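Local coordinates for LPP20 lipofamily protein (Helicobacter pylori R046Wa, PDB 4KZS) that is a secreted protein of unknown function, possibly linked to the outer membrane and the Tol-Pal system, at residues K177-I182 with T205-E210. Numbering follows the deposited sequence.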
loop_
_atom_site.group_PDB
_atom_site.type_symbol
_atom_site.label_atom_id
_atom_site.label_comp_id
_atom_site.label_asym_id
_atom_site.label_seq_id
_atom_site.Cartn_x
_atom_site.Cartn_y
_atom_site.Cartn_z
ATOM N N LYS A 177 -11.836 -1.947 -5.149
ATOM C CA LYS A 177 -12.281 -1.503 -6.471
ATOM C C LYS A 177 -12.164 0.021 -6.726
ATOM O O LYS A 177 -11.119 0.515 -7.169
ATOM C CB LYS A 177 -13.582 -2.163 -6.882
ATOM C CG LYS A 177 -13.231 -3.634 -7.163
ATOM C CD LYS A 177 -11.905 -3.771 -7.946
ATOM C CE LYS A 177 -11.119 -4.977 -7.490
ATOM N NZ LYS A 177 -9.906 -5.289 -8.326
ATOM N N PRO A 178 -13.209 0.778 -6.448
ATOM C CA PRO A 178 -14.503 0.366 -6.015
ATOM C C PRO A 178 -15.520 0.780 -7.076
ATOM O O PRO A 178 -15.229 0.738 -8.289
ATOM C CB PRO A 178 -14.688 1.239 -4.795
ATOM C CG PRO A 178 -14.051 2.547 -5.213
ATOM C CD PRO A 178 -13.001 2.223 -6.236
ATOM N N LYS A 179 -16.679 1.227 -6.601
ATOM C CA LYS A 179 -17.767 1.605 -7.468
ATOM C C LYS A 179 -17.558 3.042 -7.909
ATOM O O LYS A 179 -17.490 3.946 -7.073
ATOM C CB LYS A 179 -19.098 1.447 -6.718
ATOM C CG LYS A 179 -19.643 0.008 -6.548
ATOM C CD LYS A 179 -20.251 -0.157 -5.161
ATOM C CE LYS A 179 -20.991 -1.456 -4.967
ATOM N NZ LYS A 179 -22.407 -1.269 -5.357
ATOM N N VAL A 180 -17.393 3.240 -9.212
ATOM C CA VAL A 180 -17.512 4.561 -9.798
ATOM C C VAL A 180 -18.332 4.539 -11.083
ATOM O O VAL A 180 -18.136 3.660 -11.936
ATOM C CB VAL A 180 -16.144 5.192 -10.037
ATOM C CG1 VAL A 180 -15.323 5.051 -8.769
ATOM C CG2 VAL A 180 -15.420 4.570 -11.234
ATOM N N GLN A 181 -19.253 5.498 -11.200
ATOM C CA GLN A 181 -20.072 5.689 -12.411
ATOM C C GLN A 181 -19.221 5.959 -13.643
ATOM O O GLN A 181 -18.264 6.709 -13.575
ATOM C CB GLN A 181 -21.062 6.835 -12.211
ATOM C CG GLN A 181 -22.158 6.929 -13.260
ATOM C CD GLN A 181 -23.357 7.702 -12.748
ATOM O OE1 GLN A 181 -23.220 8.824 -12.249
ATOM N NE2 GLN A 181 -24.542 7.107 -12.867
ATOM N N ILE A 182 -19.566 5.335 -14.761
ATOM C CA ILE A 182 -18.806 5.507 -15.986
ATOM C C ILE A 182 -19.736 5.955 -17.112
ATOM O O ILE A 182 -20.530 5.171 -17.627
ATOM C CB ILE A 182 -18.027 4.234 -16.368
ATOM C CG1 ILE A 182 -16.945 3.945 -15.324
ATOM C CG2 ILE A 182 -17.416 4.368 -17.757
ATOM C CD1 ILE A 182 -16.123 2.698 -15.602
ATOM N N THR A 205 -15.362 -0.706 -10.466
ATOM C CA THR A 205 -16.623 -1.397 -10.543
ATOM C C THR A 205 -17.691 -0.460 -11.098
ATOM O O THR A 205 -18.368 0.271 -10.319
ATOM C CB THR A 205 -17.057 -1.893 -9.155
ATOM O OG1 THR A 205 -16.211 -2.978 -8.768
ATOM C CG2 THR A 205 -18.442 -2.404 -9.194
ATOM N N PRO A 206 -17.907 -0.515 -12.431
ATOM C CA PRO A 206 -18.833 0.463 -13.043
ATOM C C PRO A 206 -20.128 0.517 -12.288
ATOM O O PRO A 206 -20.755 -0.507 -12.058
ATOM C CB PRO A 206 -19.013 -0.064 -14.446
ATOM C CG PRO A 206 -17.714 -0.775 -14.719
ATOM C CD PRO A 206 -17.418 -1.493 -13.425
ATOM N N SER A 207 -20.506 1.690 -11.810
ATOM C CA SER A 207 -21.748 1.749 -11.042
ATOM C C SER A 207 -22.646 2.824 -11.565
ATOM O O SER A 207 -22.242 3.579 -12.451
ATOM C CB SER A 207 -21.514 1.923 -9.558
ATOM O OG SER A 207 -22.733 1.725 -8.874
ATOM N N ASP A 208 -23.882 2.840 -11.059
ATOM C CA ASP A 208 -24.941 3.715 -11.569
ATOM C C ASP A 208 -25.564 4.454 -10.403
ATOM O O ASP A 208 -26.195 5.493 -10.588
ATOM C CB ASP A 208 -26.012 2.929 -12.350
ATOM C CG ASP A 208 -25.706 2.817 -13.859
ATOM O OD1 ASP A 208 -26.141 1.821 -14.472
ATOM O OD2 ASP A 208 -25.036 3.706 -14.434
ATOM N N GLU A 209 -25.376 3.922 -9.197
ATOM C CA GLU A 209 -25.680 4.666 -7.974
ATOM C C GLU A 209 -24.921 5.990 -8.012
ATOM O O GLU A 209 -23.838 6.076 -8.588
ATOM C CB GLU A 209 -25.253 3.875 -6.743
ATOM C CG GLU A 209 -25.481 2.373 -6.850
ATOM C CD GLU A 209 -24.902 1.604 -5.673
ATOM O OE1 GLU A 209 -24.763 0.370 -5.769
ATOM O OE2 GLU A 209 -24.586 2.225 -4.642
ATOM N N GLU A 210 -25.486 7.030 -7.419
ATOM C CA GLU A 210 -24.827 8.328 -7.441
ATOM C C GLU A 210 -24.265 8.679 -6.073
ATOM O O GLU A 210 -24.289 7.858 -5.149
ATOM C CB GLU A 210 -25.772 9.426 -7.944
ATOM C CG GLU A 210 -25.898 9.501 -9.463
ATOM C CD GLU A 210 -26.646 10.744 -9.954
ATOM O OE1 GLU A 210 -26.374 11.865 -9.457
ATOM O OE2 GLU A 210 -27.502 10.602 -10.856
#
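Val-180 O is approached by two consecutive residues of 205-210: Ser-207 N hydrogen-bonds to it at 3.1 Å, and the CA-H of Pro-206 makes a longer contact. The amide comes from well above the carbonyl plane, 66° out of it. Two residues earlier on each segment, Thr-205 N donates to Pro-178 O, while Thr-205 O accepts a weak bond from Val-180 N and a CA-H contact from Lys-179. Pro-206, which has no N-H, falls between the two amides of its own segment that donate across the pair.

Over one face, the lysine and threonine side chains run alongside each other, Lys-179 CG lying 3.8 Å from Thr-205 CG2, and Lys-179 CB rests against Ser-207 CB. The last lysine torsion (chi4 -90°) bends NZ out of the line of its chain, and NZ meets Glu-209 OE1 in a 2.9 Å salt bridge. Gln-181 CG, anti to the backbone N (chi1 -167°), lies 3.4 Å from Ser-207 O, which also receives the CA-H of Gln-181. Toward the other face, Ile-182 CD1 lies 3.9 Å from Pro-206 CG, close to Tyr-200 and Ile-197 of helix 190-200.

These strands, their directions 59° apart, belong to the beta-alpha-beta unit built around that helix, with 205-207 at the edge of a parallel sheet. Since both charged partners are exposed, the salt bridge is probably screened by solvent and may add little to a loose pairing.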